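Local coordinates for De novo designed switch protein caging a hemagglutinin binder (sCageHA267_1S) (Synthetic construct, PDB 7CBC), which cages a hemagglutinin-binding module in a designed six-helix switch, probably so that opening of the switch can report a target in a biosensor, at residues Ser255-Glu258 against Ser259-Val263; Lys128-Glu131 against Leu132-Ala136; Glu294-Asn298 against Ala299-Glu303. One frame throughout, in Å; residues are numbered along the deposited sequence.

How the contacts relate
The three contacts are worked examples of how neighbouring turns of a helix, or its end, are held together locally, and each joins residues a few positions apart within one continuous stretch. Contact 2 comes first, on helix 99-142; contact 1 follows on helix 245-268, and contact 3 lies where helix 289-298 runs into the loop before helix 303-315. Contacts 1 and 2 both belong to the long helical bundle, their centres about 19 Å apart, each with side chains against helix 195-239. Contact 3 is more remote, its centre about 32 Å from that of contact 1 and about 40 Å from that of contact 2. It belongs to a compact group of three short helices, probably the caged binder, which here leans on helix 3-46.

Contact 1 of 3, residues Ser255-Glu258 against Ser259-Val263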
ATOM      1  N   SER A 255      15.485  18.277  -3.924  1.00 48.65           N
ATOM      2  CA  SER A 255      14.306  17.611  -3.386  1.00 46.97           C
ATOM      3  C   SER A 255      13.660  16.688  -4.408  1.00 46.53           C
ATOM      4  O   SER A 255      13.096  15.654  -4.031  1.00 45.18           O
ATOM      5  CB  SER A 255      13.293  18.640  -2.890  1.00 45.74           C
ATOM      6  OG  SER A 255      13.593  19.033  -1.566  1.00 48.05           O
ATOM      7  N   LYS A 256      13.722  17.029  -5.698  1.00 43.92           N
ATOM      8  CA  LYS A 256      13.213  16.102  -6.703  1.00 44.48           C
ATOM      9  C   LYS A 256      14.053  14.827  -6.751  1.00 49.02           C
ATOM     10  O   LYS A 256      13.509  13.719  -6.857  1.00 48.67           O
ATOM     11  CB  LYS A 256      13.157  16.785  -8.069  1.00 47.10           C
ATOM     12  CG  LYS A 256      12.218  16.111  -9.056  1.00 49.37           C
ATOM     13  CD  LYS A 256      11.933  16.984 -10.274  1.00 47.06           C
ATOM     14  CE  LYS A 256      10.833  16.360 -11.137  1.00 51.60           C
ATOM     15  NZ  LYS A 256       9.456  16.698 -10.651  1.00 47.14           N
ATOM     16  N   ARG A 257      15.379  14.956  -6.628  1.00 50.69           N
ATOM     17  CA  ARG A 257      16.241  13.775  -6.654  1.00 48.26           C
ATOM     18  C   ARG A 257      15.954  12.845  -5.482  1.00 45.12           C
ATOM     19  O   ARG A 257      15.916  11.620  -5.653  1.00 44.34           O
ATOM     20  CB  ARG A 257      17.714  14.185  -6.642  1.00 51.31           C
ATOM     21  CG  ARG A 257      18.234  14.765  -7.950  1.00 52.90           C
ATOM     22  CD  ARG A 257      19.754  14.894  -7.911  1.00 54.28           C
ATOM     23  NE  ARG A 257      20.239  15.538  -6.687  1.00 48.35           N
ATOM     24  CZ  ARG A 257      20.452  16.845  -6.556  1.00 52.63           C
ATOM     25  NH1 ARG A 257      20.210  17.666  -7.573  1.00 48.42           N
ATOM     26  NH2 ARG A 257      20.903  17.332  -5.404  1.00 49.60           N
ATOM     27  N   GLU A 258      15.759  13.402  -4.281  1.00 42.83           N
ATOM     28  CA  GLU A 258      15.533  12.547  -3.117  1.00 47.29           C
ATOM     29  C   GLU A 258      14.128  11.954  -3.132  1.00 42.95           C
ATOM     30  O   GLU A 258      13.932  10.807  -2.714  1.00 41.71           O
ATOM     31  CB  GLU A 258      15.784  13.322  -1.823  1.00 46.12           C
ATOM     32  CG  GLU A 258      15.798  12.456  -0.541  1.00 42.93           C
ATOM     33  CD  GLU A 258      16.966  11.465  -0.473  1.00 45.28           C
ATOM     34  OE1 GLU A 258      16.844  10.449   0.249  1.00 45.82           O
ATOM     35  OE2 GLU A 258      18.004  11.700  -1.136  1.00 45.51           O
ATOM     36  N   SER A 259      13.138  12.716  -3.610  1.00 43.77           N
ATOM     37  CA  SER A 259      11.803  12.155  -3.806  1.00 41.58           C
ATOM     38  C   SER A 259      11.848  10.930  -4.709  1.00 41.62           C
ATOM     39  O   SER A 259      11.172   9.928  -4.443  1.00 40.75           O
ATOM     40  CB  SER A 259      10.859  13.208  -4.391  1.00 40.83           C
ATOM     41  OG  SER A 259      10.485  14.154  -3.411  1.00 38.90           O
ATOM     42  N   LYS A 260      12.640  10.987  -5.783  1.00 40.03           N
ATOM     43  CA  LYS A 260      12.749   9.824  -6.652  1.00 43.23           C
ATOM     44  C   LYS A 260      13.454   8.674  -5.944  1.00 44.93           C
ATOM     45  O   LYS A 260      13.087   7.511  -6.138  1.00 38.65           O
ATOM     46  CB  LYS A 260      13.460  10.203  -7.955  1.00 45.20           C
ATOM     47  CG  LYS A 260      12.719  11.278  -8.776  1.00 43.94           C
ATOM     48  CD  LYS A 260      11.198  10.997  -8.892  1.00 49.43           C
ATOM     49  CE  LYS A 260      10.342  12.043  -8.130  1.00 51.64           C
ATOM     50  NZ  LYS A 260       8.873  11.696  -7.995  1.00 42.24           N
ATOM     51  N   ARG A 261      14.430   8.981  -5.083  1.00 39.62           N
ATOM     52  CA  ARG A 261      15.105   7.930  -4.332  1.00 43.36           C
ATOM     53  C   ARG A 261      14.191   7.310  -3.281  1.00 43.68           C
ATOM     54  O   ARG A 261      14.303   6.115  -2.993  1.00 36.79           O
ATOM     55  CB  ARG A 261      16.373   8.481  -3.682  1.00 40.41           C
ATOM     56  CG  ARG A 261      17.506   8.663  -4.671  1.00 43.62           C
ATOM     57  CD  ARG A 261      18.843   8.801  -3.979  1.00 45.08           C
ATOM     58  NE  ARG A 261      19.036  10.151  -3.466  1.00 47.85           N
ATOM     59  CZ  ARG A 261      19.555  11.150  -4.173  1.00 49.80           C
ATOM     60  NH1 ARG A 261      19.937  10.951  -5.430  1.00 53.19           N
ATOM     61  NH2 ARG A 261      19.684  12.349  -3.627  1.00 47.00           N
ATOM     62  N   ILE A 262      13.295   8.107  -2.696  1.00 42.35           N
ATOM     63  CA  ILE A 262      12.355   7.589  -1.711  1.00 36.53           C
ATOM     64  C   ILE A 262      11.327   6.689  -2.383  1.00 40.86           C
ATOM     65  O   ILE A 262      11.092   5.550  -1.950  1.00 37.54           O
ATOM     66  CB  ILE A 262      11.697   8.760  -0.958  1.00 36.85           C
ATOM     67  CG1 ILE A 262      12.653   9.295   0.116  1.00 33.92           C
ATOM     68  CG2 ILE A 262      10.353   8.351  -0.373  1.00 31.90           C
ATOM     69  CD1 ILE A 262      12.476  10.786   0.418  1.00 36.70           C
ATOM     70  N   VAL A 263      10.712   7.177  -3.462  1.00 35.91           N
ATOM     71  CA  VAL A 263       9.799   6.346  -4.240  1.00 33.16           C
ATOM     72  C   VAL A 263      10.498   5.066  -4.690  1.00 41.88           C
ATOM     73  O   VAL A 263       9.931   3.961  -4.623  1.00 34.37           O
ATOM     74  CB  VAL A 263       9.248   7.151  -5.432  1.00 34.41           C
ATOM     75  CG1 VAL A 263       8.423   6.273  -6.346  1.00 40.00           C
ATOM     76  CG2 VAL A 263       8.423   8.329  -4.939  1.00 33.93           C
TER
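Glu258 OE2 is gripped by two nitrogens of Arg261, NE at 3.0 Å and NH2 at 3.1 Å, in an i to i+3 salt bridge along helix 245-268 of the six-helix bundle. The grip is side-on: the oxygen lies at the edge of the guanidinium, in its plane, whereas the two flat groups are turned 62° apart. NE meets the oxygen from above the carboxylate plane, and NH2 comes nearly along its C-O axis. Glu258 holds its CG anti to the backbone N (chi1 -171°) and then bends at chi2, which carries the carboxylate forward to the arginine. Arg257 O lies beneath the centre of one guanidinium face. On the inward side, CD1 of Ile262 packs 3.8 Å from Glu258 CG, the two side chains crossing at about a right angle, and both touch Leu231 of helix 195-239. Ser255 O also has two donors, and they reach it from opposite faces of its plane: the amide N of Ser259 at 3.0 Å and the hydroxyl OG of Ser259 at 3.1 Å. That same Ser259 OG is also hydrogen-bonded to NE2 of Gln34, on helix 3-46.

Contact 2 of 3, residues Lys128-Glu131 against Leu132-Ala136; sequences KLQE and LNIRA
Glu131 and Arg135 lie side by side and point the same way, one turn apart on helix 99-142, yet their charged groups meet loosely. Arg135 NH2 is 3.6 Å from Glu131 OE2, a long salt bridge, and stands equally near the methylene CG of Glu131. The carboxylate and guanidinium planes are 79° apart, almost perpendicular, with Glu131 CD at the edge of the guanidinium. Glu131 runs extended beyond CG, while Arg135 bends at chi3 to bring its end back toward the glutamate.

The buried side is organised differently. Asn133 has CG beside its own backbone N (chi1 -71°), which folds the carboxamide back over the preceding turn, with Asn133 CG 3.0 Å from Leu129 O. That carbonyl takes its hydrogen bond from Asn133 N at 2.7 Å; the amide ND2 instead donates to OE1 of Gln229 on helix 195-239. An alanine here would remove the amide and is likely to leave Gln229 OE1 without this donor inside the bundle.

Gln130 and Ile134 cross at a slant, CD1 of the isoleucine 4.1 Å from Gln130 CG. Gln130 then sends NE2 away to the hydroxyl of Ser64 on helix 50-93, the helix against which Ile134 also packs. Leu129 and Leu132 approach through their CD2 methyls at 4.5 Å, and both rest on Ser160 of helix 146-190. Three neighbouring helices thus meet successive faces of one amphipathic helix, with a charged pair on its exposed side and hydrogen-bonded polar residues set among the aliphatic ones, as befits a designed helical bundle.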
ATOM      1  N   LYS A 128      -5.211  14.319   2.283  1.00 23.01           N
ATOM      2  CA  LYS A 128      -5.162  15.392   3.267  1.00 25.43           C
ATOM      3  C   LYS A 128      -3.826  16.126   3.223  1.00 31.08           C
ATOM      4  O   LYS A 128      -3.795  17.360   3.282  1.00 32.15           O
ATOM      5  CB  LYS A 128      -5.429  14.856   4.670  1.00 25.17           C
ATOM      6  CG  LYS A 128      -6.865  14.392   4.890  1.00 29.46           C
ATOM      7  CD  LYS A 128      -7.051  13.906   6.311  1.00 34.32           C
ATOM      8  CE  LYS A 128      -8.420  13.301   6.527  1.00 38.52           C
ATOM      9  NZ  LYS A 128      -8.599  12.958   7.972  1.00 42.83           N
ATOM     10  N   LEU A 129      -2.715  15.393   3.108  1.00 26.34           N
ATOM     11  CA  LEU A 129      -1.426  16.058   2.984  1.00 24.42           C
ATOM     12  C   LEU A 129      -1.363  16.902   1.722  1.00 31.65           C
ATOM     13  O   LEU A 129      -0.807  18.004   1.739  1.00 26.22           O
ATOM     14  CB  LEU A 129      -0.283  15.050   3.003  1.00 27.64           C
ATOM     15  CG  LEU A 129      -0.108  14.261   4.298  1.00 29.49           C
ATOM     16  CD1 LEU A 129       0.952  13.180   4.120  1.00 29.45           C
ATOM     17  CD2 LEU A 129       0.261  15.193   5.437  1.00 31.15           C
ATOM     18  N   GLN A 130      -1.935  16.417   0.617  1.00 30.94           N
ATOM     19  CA  GLN A 130      -1.912  17.209  -0.614  1.00 27.83           C
ATOM     20  C   GLN A 130      -2.665  18.522  -0.444  1.00 32.81           C
ATOM     21  O   GLN A 130      -2.140  19.598  -0.756  1.00 33.14           O
ATOM     22  CB  GLN A 130      -2.503  16.417  -1.773  1.00 32.69           C
ATOM     23  CG  GLN A 130      -2.310  17.090  -3.125  1.00 32.47           C
ATOM     24  CD  GLN A 130      -0.887  16.946  -3.642  1.00 35.21           C
ATOM     25  OE1 GLN A 130       0.002  16.469  -2.933  1.00 33.20           O
ATOM     26  NE2 GLN A 130      -0.668  17.345  -4.891  1.00 36.39           N
ATOM     27  N   GLU A 131      -3.904  18.450   0.035  1.00 32.06           N
ATOM     28  CA  GLU A 131      -4.680  19.661   0.269  1.00 35.31           C
ATOM     29  C   GLU A 131      -3.948  20.604   1.218  1.00 33.75           C
ATOM     30  O   GLU A 131      -3.855  21.816   0.966  1.00 33.33           O
ATOM     31  CB  GLU A 131      -6.052  19.267   0.810  1.00 37.91           C
ATOM     32  CG  GLU A 131      -6.768  20.354   1.592  1.00 46.82           C
ATOM     33  CD  GLU A 131      -7.980  19.805   2.321  1.00 49.04           C
ATOM     34  OE1 GLU A 131      -7.974  18.592   2.634  1.00 50.51           O
ATOM     35  OE2 GLU A 131      -8.931  20.575   2.584  1.00 57.19           O
ATOM     36  N   LEU A 132      -3.394  20.056   2.299  1.00 28.01           N
ATOM     37  CA  LEU A 132      -2.547  20.832   3.190  1.00 31.32           C
ATOM     38  C   LEU A 132      -1.385  21.456   2.440  1.00 35.39           C
ATOM     39  O   LEU A 132      -1.062  22.631   2.649  1.00 32.88           O
ATOM     40  CB  LEU A 132      -2.022  19.945   4.318  1.00 30.44           C
ATOM     41  CG  LEU A 132      -1.024  20.646   5.232  1.00 26.82           C
ATOM     42  CD1 LEU A 132      -1.783  21.438   6.268  1.00 31.91           C
ATOM     43  CD2 LEU A 132      -0.119  19.636   5.899  1.00 35.10           C
ATOM     44  N   ASN A 133      -0.741  20.690   1.557  1.00 30.15           N
ATOM     45  CA  ASN A 133       0.438  21.222   0.883  1.00 35.06           C
ATOM     46  C   ASN A 133       0.072  22.313  -0.116  1.00 38.26           C
ATOM     47  O   ASN A 133       0.863  23.238  -0.340  1.00 35.55           O
ATOM     48  CB  ASN A 133       1.202  20.092   0.204  1.00 34.63           C
ATOM     49  CG  ASN A 133       1.896  19.186   1.202  1.00 36.44           C
ATOM     50  OD1 ASN A 133       2.278  19.623   2.287  1.00 31.01           O
ATOM     51  ND2 ASN A 133       2.029  17.904   0.856  1.00 36.56           N
ATOM     52  N   ILE A 134      -1.114  22.232  -0.718  1.00 35.54           N
ATOM     53  CA  ILE A 134      -1.539  23.283  -1.635  1.00 35.71           C
ATOM     54  C   ILE A 134      -1.892  24.548  -0.862  1.00 37.24           C
ATOM     55  O   ILE A 134      -1.489  25.659  -1.230  1.00 35.44           O
ATOM     56  CB  ILE A 134      -2.724  22.797  -2.479  1.00 34.27           C
ATOM     57  CG1 ILE A 134      -2.352  21.509  -3.199  1.00 34.58           C
ATOM     58  CG2 ILE A 134      -3.128  23.872  -3.468  1.00 35.18           C
ATOM     59  CD1 ILE A 134      -3.485  20.914  -3.998  1.00 34.77           C
ATOM     60  N   ARG A 135      -2.674  24.394   0.208  1.00 35.57           N
ATOM     61  CA  ARG A 135      -3.068  25.530   1.024  1.00 36.32           C
ATOM     62  C   ARG A 135      -1.844  26.239   1.585  1.00 40.49           C
ATOM     63  O   ARG A 135      -1.810  27.477   1.660  1.00 38.09           O
ATOM     64  CB  ARG A 135      -3.991  25.053   2.150  1.00 39.95           C
ATOM     65  CG  ARG A 135      -4.814  26.157   2.794  1.00 49.70           C
ATOM     66  CD  ARG A 135      -5.543  25.690   4.054  1.00 49.19           C
ATOM     67  NE  ARG A 135      -6.102  24.340   3.953  1.00 50.22           N
ATOM     68  CZ  ARG A 135      -5.877  23.371   4.845  1.00 49.82           C
ATOM     69  NH1 ARG A 135      -5.101  23.607   5.899  1.00 47.49           N
ATOM     70  NH2 ARG A 135      -6.421  22.167   4.685  1.00 46.90           N
ATOM     71  N   ALA A 136      -0.824  25.465   1.966  1.00 34.16           N
ATOM     72  CA  ALA A 136       0.405  26.043   2.495  1.00 35.60           C
ATOM     73  C   ALA A 136       1.081  26.942   1.467  1.00 39.38           C
ATOM     74  O   ALA A 136       1.480  28.070   1.783  1.00 33.45           O
ATOM     75  CB  ALA A 136       1.356  24.933   2.950  1.00 38.58           C
TER

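Contact 3 of 3, residues Glu294-Asn298 against Ala299-Glu303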
ATOM      1  N   GLU A 294       1.569 -23.537 -11.772  1.00 35.53           N
ATOM      2  CA  GLU A 294       0.174 -23.187 -12.023  1.00 37.62           C
ATOM      3  C   GLU A 294      -0.346 -22.242 -10.947  1.00 36.39           C
ATOM      4  O   GLU A 294      -1.153 -21.346 -11.228  1.00 34.13           O
ATOM      5  CB  GLU A 294      -0.687 -24.450 -12.092  1.00 41.39           C
ATOM      6  CG  GLU A 294      -2.095 -24.214 -12.652  1.00 48.19           C
ATOM      7  CD  GLU A 294      -3.121 -25.219 -12.146  1.00 50.55           C
ATOM      8  OE1 GLU A 294      -2.742 -26.383 -11.874  1.00 53.38           O
ATOM      9  OE2 GLU A 294      -4.312 -24.844 -12.020  1.00 49.55           O
ATOM     10  N   LEU A 295       0.106 -22.431  -9.705  1.00 33.17           N
ATOM     11  CA  LEU A 295      -0.345 -21.571  -8.626  1.00 33.64           C
ATOM     12  C   LEU A 295       0.206 -20.158  -8.793  1.00 32.54           C
ATOM     13  O   LEU A 295      -0.514 -19.178  -8.583  1.00 30.87           O
ATOM     14  CB  LEU A 295       0.078 -22.168  -7.290  1.00 34.46           C
ATOM     15  CG  LEU A 295      -0.163 -21.390  -6.001  1.00 35.04           C
ATOM     16  CD1 LEU A 295      -1.610 -21.549  -5.504  1.00 36.88           C
ATOM     17  CD2 LEU A 295       0.806 -21.879  -4.950  1.00 33.89           C
ATOM     18  N   LEU A 296       1.478 -20.042  -9.184  1.00 33.92           N
ATOM     19  CA  LEU A 296       2.094 -18.726  -9.345  1.00 33.78           C
ATOM     20  C   LEU A 296       1.531 -17.999 -10.562  1.00 34.17           C
ATOM     21  O   LEU A 296       1.317 -16.783 -10.518  1.00 35.26           O
ATOM     22  CB  LEU A 296       3.616 -18.872  -9.452  1.00 34.36           C
ATOM     23  CG  LEU A 296       4.352 -19.609  -8.322  1.00 28.38           C
ATOM     24  CD1 LEU A 296       5.832 -19.754  -8.613  1.00 35.57           C
ATOM     25  CD2 LEU A 296       4.162 -18.948  -6.981  1.00 34.11           C
ATOM     26  N   LYS A 297       1.287 -18.727 -11.660  1.00 34.36           N
ATOM     27  CA  LYS A 297       0.723 -18.104 -12.855  1.00 36.91           C
ATOM     28  C   LYS A 297      -0.657 -17.533 -12.561  1.00 36.91           C
ATOM     29  O   LYS A 297      -0.964 -16.392 -12.922  1.00 34.27           O
ATOM     30  CB  LYS A 297       0.666 -19.125 -13.999  1.00 38.31           C
ATOM     31  CG  LYS A 297      -0.221 -18.719 -15.181  1.00 37.58           C
ATOM     32  CD  LYS A 297      -0.304 -19.814 -16.255  1.00 44.30           C
ATOM     33  CE  LYS A 297      -0.949 -21.113 -15.735  1.00 41.29           C
ATOM     34  NZ  LYS A 297      -2.441 -21.047 -15.562  1.00 39.88           N
ATOM     35  N   ASN A 298      -1.497 -18.312 -11.876  1.00 35.85           N
ATOM     36  CA  ASN A 298      -2.834 -17.852 -11.518  1.00 38.00           C
ATOM     37  C   ASN A 298      -2.805 -16.773 -10.449  1.00 34.21           C
ATOM     38  O   ASN A 298      -3.793 -16.046 -10.293  1.00 35.90           O
ATOM     39  CB  ASN A 298      -3.690 -19.025 -11.032  1.00 36.04           C
ATOM     40  CG  ASN A 298      -3.957 -20.036 -12.123  1.00 38.90           C
ATOM     41  OD1 ASN A 298      -3.959 -19.701 -13.310  1.00 42.54           O
ATOM     42  ND2 ASN A 298      -4.190 -21.280 -11.729  1.00 46.07           N
ATOM     43  N   ALA A 299      -1.716 -16.688  -9.684  1.00 32.33           N
ATOM     44  CA  ALA A 299      -1.503 -15.601  -8.737  1.00 34.65           C
ATOM     45  C   ALA A 299      -0.802 -14.404  -9.380  1.00 33.25           C
ATOM     46  O   ALA A 299      -0.110 -13.635  -8.690  1.00 35.85           O
ATOM     47  CB  ALA A 299      -0.713 -16.109  -7.531  1.00 29.38           C
ATOM     48  N   GLY A 300      -0.953 -14.233 -10.690  1.00 35.68           N
ATOM     49  CA  GLY A 300      -0.408 -13.076 -11.380  1.00 36.23           C
ATOM     50  C   GLY A 300       1.099 -12.970 -11.437  1.00 37.46           C
ATOM     51  O   GLY A 300       1.611 -11.893 -11.757  1.00 38.42           O
ATOM     52  N   CYS A 301       1.837 -14.031 -11.121  1.00 36.89           N
ATOM     53  CA  CYS A 301       3.273 -14.009 -11.365  1.00 40.50           C
ATOM     54  C   CYS A 301       3.518 -14.118 -12.861  1.00 40.84           C
ATOM     55  O   CYS A 301       2.832 -14.867 -13.561  1.00 35.72           O
ATOM     56  CB  CYS A 301       3.996 -15.151 -10.623  1.00 39.37           C
ATOM     57  SG  CYS A 301       3.946 -15.047  -8.796  1.00 37.26           S
ATOM     58  N   SER A 302       4.486 -13.349 -13.356  1.00 40.39           N
ATOM     59  CA  SER A 302       4.926 -13.491 -14.738  1.00 43.30           C
ATOM     60  C   SER A 302       5.488 -14.890 -14.965  1.00 48.56           C
ATOM     61  O   SER A 302       5.607 -15.687 -14.023  1.00 45.41           O
ATOM     62  CB  SER A 302       5.996 -12.447 -15.072  1.00 44.77           C
ATOM     63  OG  SER A 302       7.172 -12.674 -14.305  1.00 42.07           O
ATOM     64  N   GLU A 303       5.855 -15.205 -16.206  1.00 50.67           N
ATOM     65  CA  GLU A 303       6.601 -16.437 -16.426  1.00 51.30           C
ATOM     66  C   GLU A 303       8.028 -16.308 -15.914  1.00 50.06           C
ATOM     67  O   GLU A 303       8.608 -17.290 -15.443  1.00 50.86           O
ATOM     68  CB  GLU A 303       6.588 -16.798 -17.905  1.00 59.39           C
ATOM     69  CG  GLU A 303       6.749 -18.269 -18.167  1.00 60.76           C
ATOM     70  CD  GLU A 303       6.147 -18.664 -19.493  1.00 71.78           C
ATOM     71  OE1 GLU A 303       5.241 -19.531 -19.504  1.00 78.08           O
ATOM     72  OE2 GLU A 303       6.573 -18.095 -20.521  1.00 73.24           O
TER
HETATM   73  O   HOH W   1       0.251 -14.950 -14.424  1.00 37.74           O
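Gly300 takes a positive phi of 66° two residues past the end of helix 289-298, and its N donates to Lys297 O while the next amide, Cys301 N, turns back to Leu296 O. These two bonds, the shorter-span one within the wider, make a Schellman motif, with Gly300 as its C-prime residue. The Cys301 N to Leu296 O bond, at 2.9 Å, has an angle of 150° at the hydrogen. The other bond is less well directed: Gly300 N, 3.1 Å from Lys297 O, stands above the carbonyl plane. One step earlier, Ala299 N still makes a helical bond to Leu295 O at 3.0 Å, although Ala299 itself has left helical backbone angles.

The side chains follow this reversal. Cys301 carries SG beside its backbone N (chi1 -65°), which lays the sulfur alongside CB of Leu296 at 3.9 Å. CB of Cys301 lies 3.1 Å from Leu296 O, so the carbonyl that accepts the wider, i to i+5 bond of the motif is also tightly flanked by carbon. The isobutyl group of Leu296 continues inward to Ala278 of helix 274-284 and to Ala306 and Ala309 of helix 303-315. On the outer side Lys297 curls round to give NZ to Asn298 OD1 at 3.0 Å. A water donates to Cys301 O at 2.7 Å; its still closer approach to Lys297 O is too short to be taken at face value.

Beyond the turn, Ser302 is the N-cap of helix 303-315, its OG accepting from Glu305 N, and Ala299 O accepts from Arg17 NE of helix 3-46. Cys301 SG is bonded to Cys275 SG, so the loop that the Schellman motif shapes is also tied covalently to helix 274-284, a link that probably limits how far these short helices can part.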